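Local coordinates for protein aminoglycoside phosphotransferase (Alicyclobacillus acidocaldarius subsp. acidocaldarius, PDB 4PDY) that probably transfers phosphate to a small-molecule substrate, as a member of the aminoglycoside phosphotransferase family with a protein-kinase-like fold, at residues 22-25 against 26-29; 224-228 against 229-233. All coordinates share one frame; numbering follows the deposited sequence.

Contact 1. Residues 22-25 against 26-29; sequences LIPQ and AVVS
Pro24 O accepts a hydrogen bond from Val27 N at 3.0 Å and starts the short helix 25-28. Pro24 is the N-cap residue. One residue on, Ser29 N reaches Gln25 O at 3.0 Å, with an N-H...O angle of 159°; this is an i to i+4 helical bond.

The side chains of Gln25 and Ser29 add a second link over the same span. Gln25 NE2 donates to Ser29 OG at 3.0 Å, with a nearly straight N-H...O angle of 162°. The hydroxyl oxygen lies in the plane of the Gln25 amide. Gln25 CG is anti to its backbone N, and the chain then bends at chi2 (60°), which brings the amide round to Ser29. On the way Gln25 NE2 passes Val28 CB at 3.7 Å. The closest apolar contact is Ile23 with Val27, whose side chains cross at about a right angle. Ile23 CG2 rests 3.7 Å from Val27 CB and 3.8 Å from Val27 CG1.

The turn lies against the antiparallel sheet of the kinase-like N-terminal lobe. Ile23 and Val27 both touch Tyr105 on strand 103-109, while Val28 packs on Ile35 and Trp47. Arg38 of strand 35-41 bonds to Ile23 O, and Glu45 of strand 44-49 accepts from Ile23 N.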
loop_
_atom_site.group_PDB
_atom_site.type_symbol
_atom_site.label_atom_id
_atom_site.label_comp_id
_atom_site.label_asym_id
_atom_site.label_seq_id
_atom_site.Cartn_x
_atom_site.Cartn_y
_atom_site.Cartn_z
ATOM N N LEU A 22 5.271 25.902 -4.083
ATOM C CA LEU A 22 4.475 25.919 -5.306
ATOM C C LEU A 22 5.328 25.405 -6.456
ATOM O O LEU A 22 6.546 25.633 -6.505
ATOM C CB LEU A 22 3.952 27.325 -5.631
ATOM C CG LEU A 22 2.644 27.753 -4.956
ATOM C CD1 LEU A 22 2.495 29.256 -5.091
ATOM C CD2 LEU A 22 1.429 27.038 -5.541
ATOM N N ILE A 23 4.693 24.692 -7.368
ATOM C CA ILE A 23 5.356 24.282 -8.593
ATOM C C ILE A 23 5.769 25.542 -9.366
ATOM O O ILE A 23 4.983 26.488 -9.453
ATOM C CB ILE A 23 4.445 23.349 -9.424
ATOM C CG1 ILE A 23 4.191 22.060 -8.631
ATOM C CG2 ILE A 23 5.015 23.100 -10.821
ATOM C CD1 ILE A 23 3.232 21.094 -9.265
ATOM N N PRO A 24 6.979 25.561 -9.948
ATOM C CA PRO A 24 7.352 26.750 -10.714
ATOM C C PRO A 24 6.382 27.011 -11.875
ATOM O O PRO A 24 5.952 26.084 -12.541
ATOM C CB PRO A 24 8.771 26.423 -11.213
ATOM C CG PRO A 24 9.277 25.441 -10.224
ATOM C CD PRO A 24 8.104 24.613 -9.836
ATOM N N GLN A 25 6.043 28.275 -12.110
ATOM C CA GLN A 25 5.158 28.637 -13.217
ATOM C C GLN A 25 5.649 28.118 -14.548
ATOM O O GLN A 25 4.843 27.758 -15.408
ATOM C CB GLN A 25 5.002 30.151 -13.306
ATOM C CG GLN A 25 4.102 30.650 -14.436
ATOM C CD GLN A 25 2.672 30.145 -14.345
ATOM O OE1 GLN A 25 2.020 30.263 -13.302
ATOM N NE2 GLN A 25 2.168 29.589 -15.450
ATOM N N ALA A 26 6.967 28.063 -14.751
ATOM C CA ALA A 26 7.485 27.601 -16.040
ATOM C C ALA A 26 7.037 26.160 -16.333
ATOM O O ALA A 26 6.863 25.790 -17.486
ATOM C CB ALA A 26 8.997 27.719 -16.103
ATOM N N VAL A 27 6.863 25.364 -15.285
ATOM C CA VAL A 27 6.404 23.978 -15.479
ATOM C C VAL A 27 4.940 23.996 -15.947
ATOM O O VAL A 27 4.559 23.315 -16.901
ATOM C CB VAL A 27 6.546 23.163 -14.196
ATOM C CG1 VAL A 27 5.873 21.815 -14.347
ATOM C CG2 VAL A 27 8.010 22.958 -13.838
ATOM N N VAL A 28 4.106 24.800 -15.275
ATOM C CA VAL A 28 2.697 24.883 -15.615
ATOM C C VAL A 28 2.536 25.291 -17.081
ATOM O O VAL A 28 1.694 24.756 -17.817
ATOM C CB VAL A 28 1.994 25.950 -14.740
ATOM C CG1 VAL A 28 0.503 26.000 -15.013
ATOM C CG2 VAL A 28 2.248 25.752 -13.260
ATOM N N SER A 29 3.362 26.257 -17.505
ATOM C CA SER A 29 3.287 26.784 -18.851
ATOM C C SER A 29 3.725 25.860 -19.989
ATOM O O SER A 29 3.546 26.172 -21.152
ATOM C CB SER A 29 4.075 28.103 -18.903
ATOM O OG SER A 29 3.359 29.108 -18.206
#

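Contact 2. Residues 224-228 against 229-233; sequences LDVIP and SNCLY. With HIS (histidine), chain B.
Asn230 ND2 is held by two oxygens of Asp225. The straighter bond goes to the backbone: Asn230 ND2 meets Asp225 O at 3.0 Å with an N-H...O angle of 168°. It lies in the carbonyl plane, on a lone pair, and the oxygen is close to the Asn230 amide plane. The bond from Asn230 ND2 to Asp225 OD2 is also 3.0 Å, but weak and bent. The carboxylate and amide planes are 74° apart. Asn230 CG stands beside its own backbone N (chi1 -69°), which directs the amide back over the turn.

Backbone bonds close the 3-10 turn. Asn230 N donates to Ile227 O at 2.9 Å, and Cys231 N to Pro228 O at 3.1 Å. The Ile227 side chain crosses that of Asn230 at a slant, with Ile227 CG1 3.6 Å from Asn230 ND2, and its CD1 reaches Ser229 OG. Val226, the centre of an inverse gamma turn, brings CG1 to 4.1 Å from Cys231 SG. Beyond the turn, Leu232 lines the histidine pocket, its CD1 3.7 Å from CA of the bound histidine.

The sequence around Asp225 and Asn230 fits the HxDxxxxN catalytic loop of this family, and Asp243 matches the aspartate that follows it. By analogy, Asp225 would be the catalytic aspartate and Asn230 a metal ligand. The amide bonds fix Asn230 relative to Asp225, consistent with a loop that keeps these two residues side by side.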
loop_
_atom_site.group_PDB
_atom_site.type_symbol
_atom_site.label_atom_id
_atom_site.label_comp_id
_atom_site.label_asym_id
_atom_site.label_seq_id
_atom_site.Cartn_x
_atom_site.Cartn_y
_atom_site.Cartn_z
ATOM N N LEU A 224 1.180 -1.298 -4.795
ATOM C CA LEU A 224 2.190 -1.212 -3.723
ATOM C C LEU A 224 2.233 0.111 -2.962
ATOM O O LEU A 224 3.183 0.387 -2.248
ATOM C CB LEU A 224 3.580 -1.590 -4.227
ATOM C CG LEU A 224 3.668 -2.997 -4.840
ATOM C CD1 LEU A 224 5.058 -3.314 -5.371
ATOM C CD2 LEU A 224 3.226 -4.059 -3.840
ATOM N N ASP A 225 1.162 0.907 -3.050
ATOM C CA ASP A 225 1.023 2.050 -2.148
ATOM C C ASP A 225 -0.448 2.225 -1.808
ATOM O O ASP A 225 -1.071 3.281 -2.039
ATOM C CB ASP A 225 1.623 3.295 -2.780
ATOM C CG ASP A 225 1.927 4.381 -1.769
ATOM O OD1 ASP A 225 1.867 4.128 -0.540
ATOM O OD2 ASP A 225 2.233 5.497 -2.220
ATOM N N VAL A 226 -0.994 1.185 -1.214
ATOM C CA VAL A 226 -2.415 1.044 -0.975
ATOM C C VAL A 226 -2.783 1.686 0.342
ATOM O O VAL A 226 -2.909 1.034 1.381
ATOM C CB VAL A 226 -2.829 -0.439 -1.018
ATOM C CG1 VAL A 226 -4.323 -0.585 -0.833
ATOM C CG2 VAL A 226 -2.368 -1.059 -2.339
ATOM N N ILE A 227 -2.942 3.007 0.265
ATOM C CA ILE A 227 -3.309 3.843 1.396
ATOM C C ILE A 227 -4.543 4.631 0.964
ATOM O O ILE A 227 -4.746 4.828 -0.218
ATOM C CB ILE A 227 -2.149 4.763 1.817
ATOM C CG1 ILE A 227 -1.705 5.700 0.679
ATOM C CG2 ILE A 227 -0.987 3.891 2.304
ATOM C CD1 ILE A 227 -0.651 6.706 1.086
ATOM N N PRO A 228 -5.351 5.097 1.925
ATOM C CA PRO A 228 -6.618 5.748 1.541
ATOM C C PRO A 228 -6.464 6.907 0.575
ATOM O O PRO A 228 -7.270 7.039 -0.336
ATOM C CB PRO A 228 -7.169 6.231 2.870
ATOM C CG PRO A 228 -6.703 5.163 3.810
ATOM C CD PRO A 228 -5.290 4.862 3.371
ATOM N N SER A 229 -5.437 7.722 0.764
ATOM C CA SER A 229 -5.271 8.869 -0.112
ATOM C C SER A 229 -4.945 8.523 -1.561
ATOM O O SER A 229 -5.054 9.402 -2.411
ATOM C CB SER A 229 -4.233 9.844 0.442
ATOM O OG SER A 229 -2.987 9.230 0.648
ATOM N N ASN A 230 -4.537 7.270 -1.854
ATOM C CA ASN A 230 -4.319 6.839 -3.228
ATOM C C ASN A 230 -5.461 6.006 -3.812
ATOM O O ASN A 230 -5.389 5.607 -4.971
ATOM C CB ASN A 230 -3.029 6.016 -3.316
ATOM C CG ASN A 230 -1.794 6.843 -3.103
ATOM O OD1 ASN A 230 -1.796 8.075 -3.282
ATOM N ND2 ASN A 230 -0.693 6.172 -2.738
ATOM N N CYS A 231 -6.498 5.766 -3.000
ATOM C CA CYS A 231 -7.608 4.893 -3.364
ATOM C C CYS A 231 -8.883 5.723 -3.263
ATOM O O CYS A 231 -9.498 5.791 -2.222
ATOM C CB CYS A 231 -7.666 3.680 -2.417
ATOM S SG CYS A 231 -6.186 2.650 -2.444
ATOM N N LEU A 232 -9.246 6.373 -4.354
ATOM C CA LEU A 232 -10.329 7.351 -4.291
ATOM C C LEU A 232 -11.670 6.678 -4.582
ATOM O O LEU A 232 -11.875 6.136 -5.669
ATOM C CB LEU A 232 -10.053 8.432 -5.314
ATOM C CG LEU A 232 -8.766 9.213 -5.061
ATOM C CD1 LEU A 232 -8.593 10.264 -6.132
ATOM C CD2 LEU A 232 -8.756 9.844 -3.679
ATOM N N TYR A 233 -12.561 6.700 -3.597
ATOM C CA TYR A 233 -13.910 6.162 -3.737
ATOM C C TYR A 233 -14.784 7.279 -4.325
ATOM O O TYR A 233 -14.916 8.375 -3.748
ATOM C CB TYR A 233 -14.453 5.712 -2.390
ATOM C CG TYR A 233 -15.733 4.937 -2.485
ATOM C CD1 TYR A 233 -15.709 3.559 -2.665
ATOM C CD2 TYR A 233 -16.961 5.565 -2.409
ATOM C CE1 TYR A 233 -16.871 2.824 -2.776
ATOM C CE2 TYR A 233 -18.130 4.863 -2.528
ATOM C CZ TYR A 233 -18.092 3.479 -2.697
ATOM O OH TYR A 233 -19.261 2.774 -2.807
HETATM N N HIS B . -10.240 13.894 -5.399
HETATM C CA HIS B . -9.122 13.546 -4.529
HETATM C C HIS B . -9.478 13.905 -3.090
HETATM O O HIS B . -9.143 14.920 -2.592
HETATM C CB HIS B . -7.839 14.284 -4.932
HETATM C CG HIS B . -7.251 13.856 -6.245
HETATM N ND1 HIS B . -5.904 13.603 -6.399
HETATM C CD2 HIS B . -7.811 13.664 -7.465
HETATM C CE1 HIS B . -5.661 13.263 -7.653
HETATM N NE2 HIS B . -6.801 13.284 -8.320
HETATM O OXT HIS B . -10.139 13.123 -2.396
#

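The two contacts are both local turns, but they serve different parts of the fold. The centre of contact 1 is about 30 Å from the centre of the chain, with a polar outer side and an apolar side against the N-terminal sheet. The centre of contact 2 is about 7 Å from the centre of the chain. Contact 2 lies against helices 121-137 and 252-266 and leads into strand 231-233. The nearest atoms of contact 1 and contact 2 are about 15 Å apart, and the two share no helix or strand. In contact 1 a side-chain amide pairs with a hydroxyl on the exposed side. In contact 2 a buried amide pairs with a backbone carbonyl beside a carboxylate, in the probable catalytic loop.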